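Local coordinates for protein phosphoacetylglucosamine mutase (PDB 5O9X) that probably interconverts the 6-phosphate and 1-phosphate of N-acetylglucosamine, as a phosphoacetylglucosamine mutase of the alpha-D-phosphohexomutase family, at residues K200-G205 with L414-D419; R302-D307 with E448-Y453; Q328-G333 with F373-Y378. The protein carries 1 engineered substitution. One frame throughout, in Å; residues are numbered along the deposited sequence.

Contact 1 of 3, residues K200-G205 with L414-D419; sequences KRVMRG and LQALTD
Arg201 and Asp419 form a salt bridge across two helices, Arg201 NH1 lying 2.7 Å from Asp419 OD2. The N-H points almost straight at the oxygen (171°) and the acceptor stays close to the guanidinium plane, yet OD2 is approached on its anti side and the two planar groups are twisted 48° apart. Two waters extend the link at NH2, which donates to both: water 2 in turn donates to the same OD2, and water 1 to Gln415 OE1. Gln415 NE2 turns instead to the carbonyl of Ile397.

The helices belong to different domains of the phosphohexomutase fold, 188-202 to domain II and 405-420 to domain III, so the bridge and the packing beneath it join the two.

Apolar contact centres on Ala416, whose CB is pressed against Val202 CG1 at 3.3 Å, a notably close approach for two methyl carbons, and also meets Arg201 CB at 3.6 Å. With CG1 anti to the carbonyl carbon (chi1 -49°), it is this methyl of Val202 that meets the alanine. One face of the guanidinium lies over the backbone of Ala416, with CA 3.7 Å from its plane. Helix 428-442 adds Ala437 against Val202, and His441 NE2 is hydrogen-bonded to the Val202 carbonyl.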
ATOM      1  N   LYS A 200       0.492  -3.826  22.941  1.00 21.66           N
ATOM      2  CA  LYS A 200       0.271  -4.129  24.397  1.00 21.96           C
ATOM      3  C   LYS A 200      -1.053  -3.573  24.934  1.00 19.53           C
ATOM      4  O   LYS A 200      -1.812  -4.305  25.571  1.00 21.76           O
ATOM      5  CB  LYS A 200       1.474  -3.627  25.252  1.00 28.09           C
ATOM      6  CG  LYS A 200       1.405  -4.122  26.702  1.00 31.74           C
ATOM      7  CD  LYS A 200       2.565  -3.552  27.524  1.00 32.95           C
ATOM      8  CE  LYS A 200       2.566  -4.074  28.976  1.00 32.58           C
ATOM      9  NZ  LYS A 200       3.356  -5.324  29.007  1.00 39.83           N
ATOM     10  N   ARG A 201      -1.339  -2.297  24.695  1.00 21.55           N
ATOM     11  CA  ARG A 201      -2.567  -1.685  25.172  1.00 23.47           C
ATOM     12  C   ARG A 201      -3.805  -2.314  24.509  1.00 23.42           C
ATOM     13  O   ARG A 201      -4.768  -2.637  25.185  1.00 22.88           O
ATOM     14  CB  ARG A 201      -2.625  -0.179  24.860  1.00 25.28           C
ATOM     15  CG  ARG A 201      -1.823   0.684  25.862  1.00 31.21           C
ATOM     16  CD  ARG A 201      -1.532   2.051  25.239  1.00 29.82           C
ATOM     17  NE  ARG A 201      -2.761   2.863  25.149  1.00 31.57           N
ATOM     18  CZ  ARG A 201      -2.954   3.823  24.233  1.00 39.49           C
ATOM     19  NH1 ARG A 201      -2.027   4.033  23.278  1.00 36.47           N
ATOM     20  NH2 ARG A 201      -4.073   4.578  24.239  1.00 32.95           N
ATOM     21  N   VAL A 202      -3.799  -2.441  23.183  1.00 21.30           N
ATOM     22  CA  VAL A 202      -4.950  -3.066  22.518  1.00 21.60           C
ATOM     23  C   VAL A 202      -5.167  -4.486  23.045  1.00 20.55           C
ATOM     24  O   VAL A 202      -6.314  -4.893  23.105  1.00 25.33           O
ATOM     25  CB  VAL A 202      -4.935  -3.071  20.965  1.00 23.58           C
ATOM     26  CG1 VAL A 202      -4.628  -1.719  20.347  1.00 28.84           C
ATOM     27  CG2 VAL A 202      -4.012  -4.086  20.393  1.00 23.72           C
ATOM     28  N   MET A 203      -4.126  -5.215  23.449  1.00 18.45           N
ATOM     29  CA  MET A 203      -4.285  -6.597  23.830  1.00 18.92           C
ATOM     30  C   MET A 203      -4.741  -6.774  25.301  1.00 24.46           C
ATOM     31  O   MET A 203      -4.859  -7.896  25.749  1.00 21.63           O
ATOM     32  CB  MET A 203      -3.034  -7.453  23.589  1.00 20.89           C
ATOM     33  CG  MET A 203      -2.723  -7.662  22.058  1.00 19.55           C
ATOM     34  SD  MET A 203      -4.087  -8.650  21.338  1.00 19.04           S
ATOM     35  CE  MET A 203      -3.858 -10.294  22.047  1.00 17.04           C
ATOM     36  N   ARG A 204      -4.883  -5.691  26.059  1.00 23.83           N
ATOM     37  CA  ARG A 204      -5.127  -5.831  27.537  1.00 29.75           C
ATOM     38  C   ARG A 204      -6.352  -6.761  27.736  1.00 28.11           C
ATOM     39  O   ARG A 204      -7.442  -6.525  27.166  1.00 24.84           O
ATOM     40  CB  ARG A 204      -5.340  -4.479  28.229  1.00 31.70           C
ATOM     41  CG  ARG A 204      -5.703  -4.622  29.727  1.00 43.03           C
ATOM     42  CD  ARG A 204      -6.430  -3.390  30.303  1.00 50.65           C
ATOM     43  NE  ARG A 204      -5.706  -2.155  29.969  1.00 56.71           N
ATOM     44  CZ  ARG A 204      -4.643  -1.691  30.626  1.00 66.92           C
ATOM     45  NH1 ARG A 204      -4.156  -2.341  31.692  1.00 63.48           N
ATOM     46  NH2 ARG A 204      -4.061  -0.571  30.202  1.00 67.17           N
ATOM     47  N   GLY A 205      -6.093  -7.877  28.414  1.00 28.59           N
ATOM     48  CA  GLY A 205      -7.170  -8.718  28.884  1.00 31.41           C
ATOM     49  C   GLY A 205      -7.533  -9.859  27.964  1.00 30.87           C
ATOM     50  O   GLY A 205      -8.416 -10.631  28.313  1.00 23.23           O
ATOM     51  N   LEU A 414     -10.478   1.293  21.777  1.00 21.68           N
ATOM     52  CA  LEU A 414     -10.471   2.154  20.585  1.00 22.82           C
ATOM     53  C   LEU A 414      -9.318   3.108  20.555  1.00 22.42           C
ATOM     54  O   LEU A 414      -8.702   3.333  19.503  1.00 20.16           O
ATOM     55  CB  LEU A 414     -11.769   2.979  20.460  1.00 25.29           C
ATOM     56  CG  LEU A 414     -12.957   2.336  19.817  1.00 30.60           C
ATOM     57  CD1 LEU A 414     -14.158   3.221  20.110  1.00 29.83           C
ATOM     58  CD2 LEU A 414     -12.716   2.181  18.293  1.00 28.40           C
ATOM     59  N   GLN A 415      -8.986   3.693  21.710  1.00 22.30           N
ATOM     60  CA  GLN A 415      -7.878   4.661  21.774  1.00 22.53           C
ATOM     61  C   GLN A 415      -6.577   3.982  21.404  1.00 22.50           C
ATOM     62  O   GLN A 415      -5.788   4.523  20.615  1.00 24.08           O
ATOM     63  CB  GLN A 415      -7.735   5.257  23.223  1.00 24.86           C
ATOM     64  CG  GLN A 415      -8.958   6.039  23.724  1.00 24.97           C
ATOM     65  CD  GLN A 415      -8.921   6.321  25.258  1.00 30.11           C
ATOM     66  OE1 GLN A 415      -8.110   5.726  25.998  1.00 28.50           O
ATOM     67  NE2 GLN A 415      -9.775   7.258  25.719  1.00 30.91           N
ATOM     68  N   ALA A 416      -6.364   2.772  21.939  1.00 21.34           N
ATOM     69  CA  ALA A 416      -5.155   2.035  21.625  1.00 22.33           C
ATOM     70  C   ALA A 416      -5.073   1.722  20.057  1.00 22.51           C
ATOM     71  O   ALA A 416      -3.987   1.797  19.429  1.00 21.33           O
ATOM     72  CB  ALA A 416      -5.112   0.740  22.442  1.00 21.37           C
ATOM     73  N   LEU A 417      -6.219   1.359  19.485  1.00 20.97           N
ATOM     74  CA  LEU A 417      -6.317   1.035  18.050  1.00 23.49           C
ATOM     75  C   LEU A 417      -5.863   2.252  17.210  1.00 22.81           C
ATOM     76  O   LEU A 417      -5.163   2.109  16.215  1.00 24.67           O
ATOM     77  CB  LEU A 417      -7.774   0.589  17.802  1.00 27.57           C
ATOM     78  CG  LEU A 417      -8.271   0.057  16.473  1.00 38.88           C
ATOM     79  CD1 LEU A 417      -9.292  -1.059  16.745  1.00 36.46           C
ATOM     80  CD2 LEU A 417      -8.955   1.268  15.872  1.00 43.48           C
ATOM     81  N   THR A 418      -6.223   3.465  17.628  1.00 23.89           N
ATOM     82  CA  THR A 418      -5.841   4.626  16.897  1.00 24.54           C
ATOM     83  C   THR A 418      -4.334   4.832  17.017  1.00 29.81           C
ATOM     84  O   THR A 418      -3.756   5.460  16.141  1.00 25.19           O
ATOM     85  CB  THR A 418      -6.558   5.957  17.355  1.00 28.50           C
ATOM     86  OG1 THR A 418      -6.171   6.285  18.698  1.00 27.02           O
ATOM     87  CG2 THR A 418      -8.124   5.881  17.250  1.00 24.27           C
ATOM     88  N   ASP A 419      -3.684   4.343  18.080  1.00 26.05           N
ATOM     89  CA  ASP A 419      -2.190   4.433  18.073  1.00 27.55           C
ATOM     90  C   ASP A 419      -1.495   3.278  17.359  1.00 26.74           C
ATOM     91  O   ASP A 419      -0.315   3.364  16.984  1.00 26.46           O
ATOM     92  CB  ASP A 419      -1.634   4.497  19.497  1.00 27.71           C
ATOM     93  CG  ASP A 419      -1.907   5.824  20.130  1.00 35.55           C
ATOM     94  OD1 ASP A 419      -1.786   6.882  19.446  1.00 35.79           O
ATOM     95  OD2 ASP A 419      -2.323   5.778  21.276  1.00 33.46           O
TER
HETATM   96  O   HOH W   1      -5.653   4.127  26.099  1.00 36.48           O
HETATM   97  O   HOH W   2      -4.318   7.046  22.610  1.00 38.88           O

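Contact 2 of 3, residues R302-D307 with E448-Y453; sequences RLLDGD and EWLATY
Leu304 lays its two methyls on the indole of Trp449. CD2 stands over the five-membered ring, 4.0 Å from its centroid and 13° off the normal, a CH-pi contact, while CD1 reaches the six-membered ring at CE3, 3.6 Å away. The same CD2 also touches Leu450 CD1 at 3.9 Å, which places the leucine in the angle between two consecutive residues of the helix. Leu450, its CG anti to the backbone N (chi1 -171°), crosses the side chain of Arg302 at about a right angle; there CD2 packs against the arginine's aliphatic part, 3.6 Å from CG. Further along, the hydroxyl of Tyr453 approaches the backbone of Asp307, with OH 3.6 Å from Asp307 C. Water 3 joins that OH, at 2.6 Å, to OD1 of Asp305.

A second shell fixes these groups. The charged end of Arg302 forms a salt bridge with Asp296, while its methylenes make the apolar contact. Trp449 NE1 donates to the carbonyl of Arg308, and Tyr292 meets the indole edge-to-face. Arg308 also bonds to the carbonyls of Leu450 and Tyr453 and makes a cation-pi contact with the tyrosine ring.

Asp305 N-caps helix 306-324, its OD1 accepting a weak bond from Asp307 N at 3.1 Å, while OD2 pairs with Lys263. Here strand 301-304, at the edge of a mixed five-stranded sheet, gives way to helix 306-324, and the short helix 446-451 packs across this strand-to-helix junction of the phosphohexomutase fold.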
ATOM      1  N   ARG A 302      -8.014 -21.535   1.735  1.00 16.52           N
ATOM      2  CA  ARG A 302      -9.027 -20.460   1.807  1.00 15.52           C
ATOM      3  C   ARG A 302      -8.304 -19.136   2.003  1.00 15.42           C
ATOM      4  O   ARG A 302      -7.443 -19.013   2.850  1.00 16.53           O
ATOM      5  CB  ARG A 302      -9.982 -20.630   3.003  1.00 16.18           C
ATOM      6  CG  ARG A 302     -10.619 -22.036   3.064  1.00 17.30           C
ATOM      7  CD  ARG A 302     -11.521 -22.268   1.823  1.00 18.88           C
ATOM      8  NE  ARG A 302     -12.198 -23.559   1.903  1.00 20.98           N
ATOM      9  CZ  ARG A 302     -13.098 -23.990   1.009  1.00 26.21           C
ATOM     10  NH1 ARG A 302     -13.401 -23.259  -0.079  1.00 23.72           N
ATOM     11  NH2 ARG A 302     -13.658 -25.196   1.200  1.00 24.74           N
ATOM     12  N   LEU A 303      -8.703 -18.168   1.228  1.00 15.78           N
ATOM     13  CA  LEU A 303      -8.005 -16.897   1.179  1.00 15.73           C
ATOM     14  C   LEU A 303      -8.763 -15.867   1.988  1.00 15.75           C
ATOM     15  O   LEU A 303      -9.978 -15.772   1.862  1.00 15.49           O
ATOM     16  CB  LEU A 303      -7.907 -16.392  -0.305  1.00 14.85           C
ATOM     17  CG  LEU A 303      -7.312 -14.975  -0.513  1.00 15.01           C
ATOM     18  CD1 LEU A 303      -5.854 -14.888  -0.008  1.00 14.07           C
ATOM     19  CD2 LEU A 303      -7.533 -14.593  -2.013  1.00 17.24           C
ATOM     20  N   LEU A 304      -8.033 -15.079   2.803  1.00 16.36           N
ATOM     21  CA  LEU A 304      -8.623 -13.984   3.551  1.00 15.71           C
ATOM     22  C   LEU A 304      -7.938 -12.737   3.133  1.00 16.33           C
ATOM     23  O   LEU A 304      -6.971 -12.339   3.784  1.00 16.64           O
ATOM     24  CB  LEU A 304      -8.592 -14.143   5.088  1.00 15.05           C
ATOM     25  CG  LEU A 304      -9.357 -15.420   5.584  1.00 17.20           C
ATOM     26  CD1 LEU A 304      -8.731 -15.991   6.900  1.00 16.69           C
ATOM     27  CD2 LEU A 304     -10.818 -15.095   5.756  1.00 18.13           C
ATOM     28  N   ASP A 305      -8.499 -12.068   2.120  1.00 15.76           N
ATOM     29  CA  ASP A 305      -7.704 -11.003   1.435  1.00 15.99           C
ATOM     30  C   ASP A 305      -7.948  -9.604   2.019  1.00 15.97           C
ATOM     31  O   ASP A 305      -8.537  -9.496   3.099  1.00 14.89           O
ATOM     32  CB  ASP A 305      -7.982 -11.032  -0.093  1.00 16.23           C
ATOM     33  CG  ASP A 305      -9.452 -10.585  -0.460  1.00 20.12           C
ATOM     34  OD1 ASP A 305     -10.240 -10.059   0.388  1.00 16.00           O
ATOM     35  OD2 ASP A 305      -9.816 -10.720  -1.656  1.00 19.71           O
ATOM     36  N   GLY A 306      -7.531  -8.532   1.306  1.00 14.06           N
ATOM     37  CA  GLY A 306      -7.707  -7.162   1.868  1.00 14.70           C
ATOM     38  C   GLY A 306      -9.104  -6.770   2.290  1.00 14.87           C
ATOM     39  O   GLY A 306      -9.304  -6.063   3.311  1.00 13.61           O
ATOM     40  N   ASP A 307     -10.105  -7.185   1.503  1.00 15.17           N
ATOM     41  CA  ASP A 307     -11.491  -6.861   1.898  1.00 15.42           C
ATOM     42  C   ASP A 307     -11.973  -7.621   3.091  1.00 15.76           C
ATOM     43  O   ASP A 307     -12.829  -7.142   3.842  1.00 16.92           O
ATOM     44  CB  ASP A 307     -12.402  -7.077   0.717  1.00 16.47           C
ATOM     45  CG  ASP A 307     -12.052  -6.104  -0.380  1.00 20.52           C
ATOM     46  OD1 ASP A 307     -12.263  -4.870  -0.198  1.00 21.17           O
ATOM     47  OD2 ASP A 307     -11.486  -6.545  -1.408  1.00 20.83           O
ATOM     48  N   GLU A 448     -14.233 -18.878  11.671  1.00 21.55           N
ATOM     49  CA  GLU A 448     -15.312 -17.880  11.863  1.00 20.85           C
ATOM     50  C   GLU A 448     -15.178 -16.645  11.030  1.00 18.83           C
ATOM     51  O   GLU A 448     -16.161 -16.051  10.525  1.00 19.03           O
ATOM     52  CB  GLU A 448     -15.446 -17.455  13.361  1.00 20.88           C
ATOM     53  CG  GLU A 448     -16.046 -18.569  14.230  1.00 22.75           C
ATOM     54  CD  GLU A 448     -15.056 -19.646  14.611  1.00 26.51           C
ATOM     55  OE1 GLU A 448     -13.846 -19.363  14.711  1.00 29.39           O
ATOM     56  OE2 GLU A 448     -15.457 -20.789  14.815  1.00 25.60           O
ATOM     57  N   TRP A 449     -13.938 -16.216  10.821  1.00 18.28           N
ATOM     58  CA  TRP A 449     -13.718 -15.068   9.980  1.00 17.37           C
ATOM     59  C   TRP A 449     -14.116 -15.404   8.513  1.00 16.63           C
ATOM     60  O   TRP A 449     -14.790 -14.609   7.871  1.00 17.32           O
ATOM     61  CB  TRP A 449     -12.187 -14.697  10.069  1.00 17.02           C
ATOM     62  CG  TRP A 449     -11.779 -13.425   9.319  1.00 17.80           C
ATOM     63  CD1 TRP A 449     -12.601 -12.475   8.706  1.00 16.12           C
ATOM     64  CD2 TRP A 449     -10.436 -12.994   9.109  1.00 18.18           C
ATOM     65  NE1 TRP A 449     -11.810 -11.469   8.169  1.00 16.33           N
ATOM     66  CE2 TRP A 449     -10.480 -11.770   8.386  1.00 17.57           C
ATOM     67  CE3 TRP A 449      -9.188 -13.541   9.438  1.00 17.23           C
ATOM     68  CZ2 TRP A 449      -9.309 -11.094   7.972  1.00 15.99           C
ATOM     69  CZ3 TRP A 449      -8.036 -12.838   9.067  1.00 15.70           C
ATOM     70  CH2 TRP A 449      -8.098 -11.638   8.342  1.00 17.12           C
ATOM     71  N   LEU A 450     -13.700 -16.558   8.009  1.00 16.09           N
ATOM     72  CA  LEU A 450     -14.115 -16.985   6.666  1.00 15.27           C
ATOM     73  C   LEU A 450     -15.656 -17.079   6.521  1.00 18.37           C
ATOM     74  O   LEU A 450     -16.207 -16.674   5.473  1.00 16.38           O
ATOM     75  CB  LEU A 450     -13.441 -18.313   6.233  1.00 15.84           C
ATOM     76  CG  LEU A 450     -13.643 -18.744   4.740  1.00 16.92           C
ATOM     77  CD1 LEU A 450     -12.750 -17.882   3.849  1.00 18.32           C
ATOM     78  CD2 LEU A 450     -13.279 -20.201   4.650  1.00 19.46           C
ATOM     79  N   ALA A 451     -16.339 -17.466   7.616  1.00 18.38           N
ATOM     80  CA  ALA A 451     -17.772 -17.679   7.557  1.00 17.82           C
ATOM     81  C   ALA A 451     -18.589 -16.388   7.529  1.00 19.32           C
ATOM     82  O   ALA A 451     -19.779 -16.426   7.154  1.00 20.35           O
ATOM     83  CB  ALA A 451     -18.209 -18.648   8.724  1.00 20.19           C
ATOM     84  N   THR A 452     -17.977 -15.223   7.780  1.00 15.36           N
ATOM     85  CA  THR A 452     -18.679 -13.950   7.671  1.00 17.52           C
ATOM     86  C   THR A 452     -19.463 -13.782   6.354  1.00 21.97           C
ATOM     87  O   THR A 452     -20.592 -13.288   6.356  1.00 20.44           O
ATOM     88  CB  THR A 452     -17.762 -12.721   7.874  1.00 18.72           C
ATOM     89  OG1 THR A 452     -16.614 -12.771   6.978  1.00 17.96           O
ATOM     90  CG2 THR A 452     -17.185 -12.676   9.338  1.00 17.08           C
ATOM     91  N   TYR A 453     -18.829 -14.118   5.223  1.00 20.23           N
ATOM     92  CA  TYR A 453     -19.487 -14.088   3.916  1.00 19.56           C
ATOM     93  C   TYR A 453     -18.692 -15.048   3.011  1.00 18.87           C
ATOM     94  O   TYR A 453     -17.571 -15.438   3.336  1.00 19.62           O
ATOM     95  CB  TYR A 453     -19.592 -12.666   3.356  1.00 16.88           C
ATOM     96  CG  TYR A 453     -18.220 -11.992   3.073  1.00 16.50           C
ATOM     97  CD1 TYR A 453     -17.502 -12.254   1.864  1.00 15.18           C
ATOM     98  CD2 TYR A 453     -17.652 -11.093   4.025  1.00 15.62           C
ATOM     99  CE1 TYR A 453     -16.240 -11.622   1.601  1.00 15.46           C
ATOM    100  CE2 TYR A 453     -16.418 -10.461   3.781  1.00 17.34           C
ATOM    101  CZ  TYR A 453     -15.747 -10.702   2.579  1.00 16.05           C
ATOM    102  OH  TYR A 453     -14.588 -10.044   2.423  1.00 16.73           O
TER
HETATM  103  O   HOH W   3     -13.224 -10.710   0.319  1.00 19.97           O

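Contact 3 of 3, residues Q328-G333 with F373-Y378; sequences QKLKIG and FDVGVY
The ring of Phe373 lies flat over Gly333, whose CA stands 3.5 Å from the ring centroid and only 8° off the normal. The ring occupies the place where a CB on Gly333 would lie, so the close CH-pi contact depends on the glycine. Val375, Ile332 and Val377 carry the other face of the sheet: Ile332 CG1 lies beside Val375 CB at 4.0 Å, the two side chains pointing the same way, and Ile332 CG2 crosses to Val377 CG2. Leu330 CD2 extends this apolar row to Val375 CG2, and helix 306-324 covers it through Ile317 and Ala310.

The backbones pair as neighbouring parallel strands in the mixed four-stranded sheet of domain III. Gly333 N donates to Val375 O, Val377 N to Gly333 O and Val375 N to Lys331 O, all nearly straight; only the last donor stands above its carbonyl plane, 36° out of it.

Just before the strands begin, Asp374 OD2 takes the Lys331 N-H on its anti lone pair at 2.9 Å. Water 4 donates to this oxygen and to Gln328 O, bridging the segments. Lys329 O, a second acceptor, lies 3.3 Å from OD2, and the two donors would be expected to offset the repulsion.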
ATOM      1  N   GLN A 328     -23.311   6.556  17.477  1.00 35.24           N
ATOM      2  CA  GLN A 328     -23.917   7.690  16.778  1.00 41.93           C
ATOM      3  C   GLN A 328     -22.899   8.786  16.406  1.00 37.62           C
ATOM      4  O   GLN A 328     -23.085   9.497  15.450  1.00 43.09           O
ATOM      5  CB  GLN A 328     -25.126   8.216  17.616  1.00 47.74           C
ATOM      6  CG  GLN A 328     -24.835   8.755  19.055  1.00 65.47           C
ATOM      7  CD  GLN A 328     -24.149   7.797  20.122  1.00 64.42           C
ATOM      8  OE1 GLN A 328     -24.503   6.605  20.326  1.00 53.49           O
ATOM      9  NE2 GLN A 328     -23.193   8.372  20.841  1.00 62.09           N
ATOM     10  N   LYS A 329     -21.773   8.855  17.111  1.00 37.40           N
ATOM     11  CA  LYS A 329     -20.690   9.860  16.881  1.00 39.32           C
ATOM     12  C   LYS A 329     -19.501   9.367  16.032  1.00 39.84           C
ATOM     13  O   LYS A 329     -18.667  10.169  15.645  1.00 44.60           O
ATOM     14  CB  LYS A 329     -20.129  10.411  18.222  1.00 42.13           C
ATOM     15  CG  LYS A 329     -21.185  10.915  19.206  1.00 47.17           C
ATOM     16  CD  LYS A 329     -20.606  11.666  20.403  1.00 57.63           C
ATOM     17  CE  LYS A 329     -20.390  13.163  20.129  1.00 67.07           C
ATOM     18  NZ  LYS A 329     -19.613  13.888  21.188  1.00 64.12           N
ATOM     19  N   LEU A 330     -19.409   8.055  15.787  1.00 33.71           N
ATOM     20  CA  LEU A 330     -18.357   7.478  14.936  1.00 35.51           C
ATOM     21  C   LEU A 330     -18.964   6.734  13.726  1.00 36.73           C
ATOM     22  O   LEU A 330     -18.894   5.511  13.639  1.00 42.17           O
ATOM     23  CB  LEU A 330     -17.413   6.554  15.714  1.00 33.90           C
ATOM     24  CG  LEU A 330     -16.473   7.039  16.822  1.00 35.89           C
ATOM     25  CD1 LEU A 330     -15.816   5.794  17.420  1.00 32.91           C
ATOM     26  CD2 LEU A 330     -15.397   7.976  16.295  1.00 36.44           C
ATOM     27  N   LYS A 331     -19.512   7.493  12.795  1.00 38.25           N
ATOM     28  CA  LYS A 331     -19.964   6.939  11.501  1.00 43.41           C
ATOM     29  C   LYS A 331     -18.771   6.313  10.669  1.00 29.84           C
ATOM     30  O   LYS A 331     -17.808   6.989  10.229  1.00 28.03           O
ATOM     31  CB  LYS A 331     -20.784   7.980  10.675  1.00 51.07           C
ATOM     32  CG  LYS A 331     -22.021   8.674  11.327  1.00 54.98           C
ATOM     33  CD  LYS A 331     -22.813   7.791  12.291  1.00 64.09           C
ATOM     34  CE  LYS A 331     -24.089   7.228  11.681  1.00 71.88           C
ATOM     35  NZ  LYS A 331     -24.689   6.206  12.594  1.00 63.97           N
ATOM     36  N   ILE A 332     -18.879   5.009  10.474  1.00 27.90           N
ATOM     37  CA  ILE A 332     -17.861   4.280   9.725  1.00 24.64           C
ATOM     38  C   ILE A 332     -18.261   4.194   8.244  1.00 18.69           C
ATOM     39  O   ILE A 332     -19.404   3.901   7.917  1.00 19.01           O
ATOM     40  CB  ILE A 332     -17.702   2.838  10.308  1.00 23.88           C
ATOM     41  CG1 ILE A 332     -17.366   2.903  11.793  1.00 26.29           C
ATOM     42  CG2 ILE A 332     -16.635   2.018   9.555  1.00 24.70           C
ATOM     43  CD1 ILE A 332     -17.607   1.567  12.461  1.00 29.23           C
ATOM     44  N   GLY A 333     -17.297   4.337   7.366  1.00 19.38           N
ATOM     45  CA  GLY A 333     -17.542   4.018   5.979  1.00 18.10           C
ATOM     46  C   GLY A 333     -16.388   3.128   5.492  1.00 18.64           C
ATOM     47  O   GLY A 333     -15.249   3.200   6.017  1.00 18.48           O
ATOM     48  N   PHE A 373     -15.339  10.201   6.027  1.00 26.34           N
ATOM     49  CA  PHE A 373     -15.965   9.487   7.151  1.00 28.08           C
ATOM     50  C   PHE A 373     -15.280   9.910   8.452  1.00 26.59           C
ATOM     51  O   PHE A 373     -14.142  10.382   8.398  1.00 28.96           O
ATOM     52  CB  PHE A 373     -15.816   7.962   6.916  1.00 22.01           C
ATOM     53  CG  PHE A 373     -16.517   7.524   5.664  1.00 23.78           C
ATOM     54  CD1 PHE A 373     -17.892   7.544   5.597  1.00 23.83           C
ATOM     55  CD2 PHE A 373     -15.786   7.104   4.527  1.00 26.23           C
ATOM     56  CE1 PHE A 373     -18.573   7.176   4.421  1.00 27.44           C
ATOM     57  CE2 PHE A 373     -16.464   6.723   3.340  1.00 22.91           C
ATOM     58  CZ  PHE A 373     -17.848   6.757   3.290  1.00 26.04           C
ATOM     59  N   ASP A 374     -15.963   9.717   9.592  1.00 32.12           N
ATOM     60  CA  ASP A 374     -15.325   9.842  10.920  1.00 31.77           C
ATOM     61  C   ASP A 374     -14.255   8.756  11.018  1.00 27.87           C
ATOM     62  O   ASP A 374     -13.111   9.010  11.398  1.00 28.91           O
ATOM     63  CB  ASP A 374     -16.381   9.629  12.077  1.00 36.34           C
ATOM     64  CG  ASP A 374     -17.587  10.660  12.057  1.00 41.10           C
ATOM     65  OD1 ASP A 374     -17.360  11.846  11.769  1.00 36.86           O
ATOM     66  OD2 ASP A 374     -18.755  10.260  12.359  1.00 43.68           O
ATOM     67  N   VAL A 375     -14.647   7.520  10.682  1.00 23.63           N
ATOM     68  CA  VAL A 375     -13.691   6.371  10.652  1.00 20.75           C
ATOM     69  C   VAL A 375     -13.694   5.848   9.167  1.00 20.45           C
ATOM     70  O   VAL A 375     -14.721   5.366   8.704  1.00 21.13           O
ATOM     71  CB  VAL A 375     -14.178   5.263  11.625  1.00 20.96           C
ATOM     72  CG1 VAL A 375     -13.225   4.096  11.604  1.00 19.18           C
ATOM     73  CG2 VAL A 375     -14.333   5.829  13.088  1.00 18.38           C
ATOM     74  N   GLY A 376     -12.596   5.969   8.440  1.00 20.25           N
ATOM     75  CA  GLY A 376     -12.674   5.543   7.027  1.00 18.96           C
ATOM     76  C   GLY A 376     -11.816   4.251   6.917  1.00 17.76           C
ATOM     77  O   GLY A 376     -10.560   4.279   7.055  1.00 20.43           O
ATOM     78  N   VAL A 377     -12.470   3.121   6.699  1.00 17.38           N
ATOM     79  CA  VAL A 377     -11.709   1.863   6.633  1.00 15.74           C
ATOM     80  C   VAL A 377     -11.408   1.730   5.133  1.00 15.98           C
ATOM     81  O   VAL A 377     -12.338   1.749   4.310  1.00 16.73           O
ATOM     82  CB  VAL A 377     -12.536   0.685   7.102  1.00 16.92           C
ATOM     83  CG1 VAL A 377     -11.754  -0.649   6.906  1.00 17.59           C
ATOM     84  CG2 VAL A 377     -12.881   0.874   8.577  1.00 14.78           C
ATOM     85  N   TYR A 378     -10.130   1.620   4.748  1.00 14.81           N
ATOM     86  CA  TYR A 378      -9.882   1.383   3.317  1.00 16.59           C
ATOM     87  C   TYR A 378      -8.803   0.341   3.011  1.00 17.26           C
ATOM     88  O   TYR A 378      -7.686   0.462   3.474  1.00 16.44           O
ATOM     89  CB  TYR A 378      -9.600   2.692   2.589  1.00 17.67           C
ATOM     90  CG  TYR A 378      -8.429   3.514   3.080  1.00 22.51           C
ATOM     91  CD1 TYR A 378      -7.161   3.508   2.410  1.00 24.23           C
ATOM     92  CD2 TYR A 378      -8.598   4.330   4.181  1.00 25.67           C
ATOM     93  CE1 TYR A 378      -6.110   4.323   2.904  1.00 28.91           C
ATOM     94  CE2 TYR A 378      -7.565   5.111   4.678  1.00 27.13           C
ATOM     95  CZ  TYR A 378      -6.375   5.142   4.018  1.00 31.18           C
ATOM     96  OH  TYR A 378      -5.472   5.983   4.606  1.00 41.06           O
TER
HETATM   97  O   HOH W   4     -21.533  11.176  13.407  1.00 44.69           O

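In the fold
Contacts 2 and 3 lie along one continuous run of chain: helix 306-324, which starts within contact 2, leads on to strand 332-337 of contact 3 and covers the face that carries Ile332 and Val377. Their centres are about 22 Å apart, with nearest atoms about 6 Å apart. Contact 1 sits about 18 Å from contact 3, centre to centre, and touches it where Leu414 packs on Leu330; both leucines also rest on helix 306-324. Contact 3 is nested within the loops closed by contacts 1 and 2, whose segments alternate along the chain. Domain III is therefore tied internally by contact 3 and to domain II by contact 1, while contact 2 brings helix 446-451 against the start of helix 306-324.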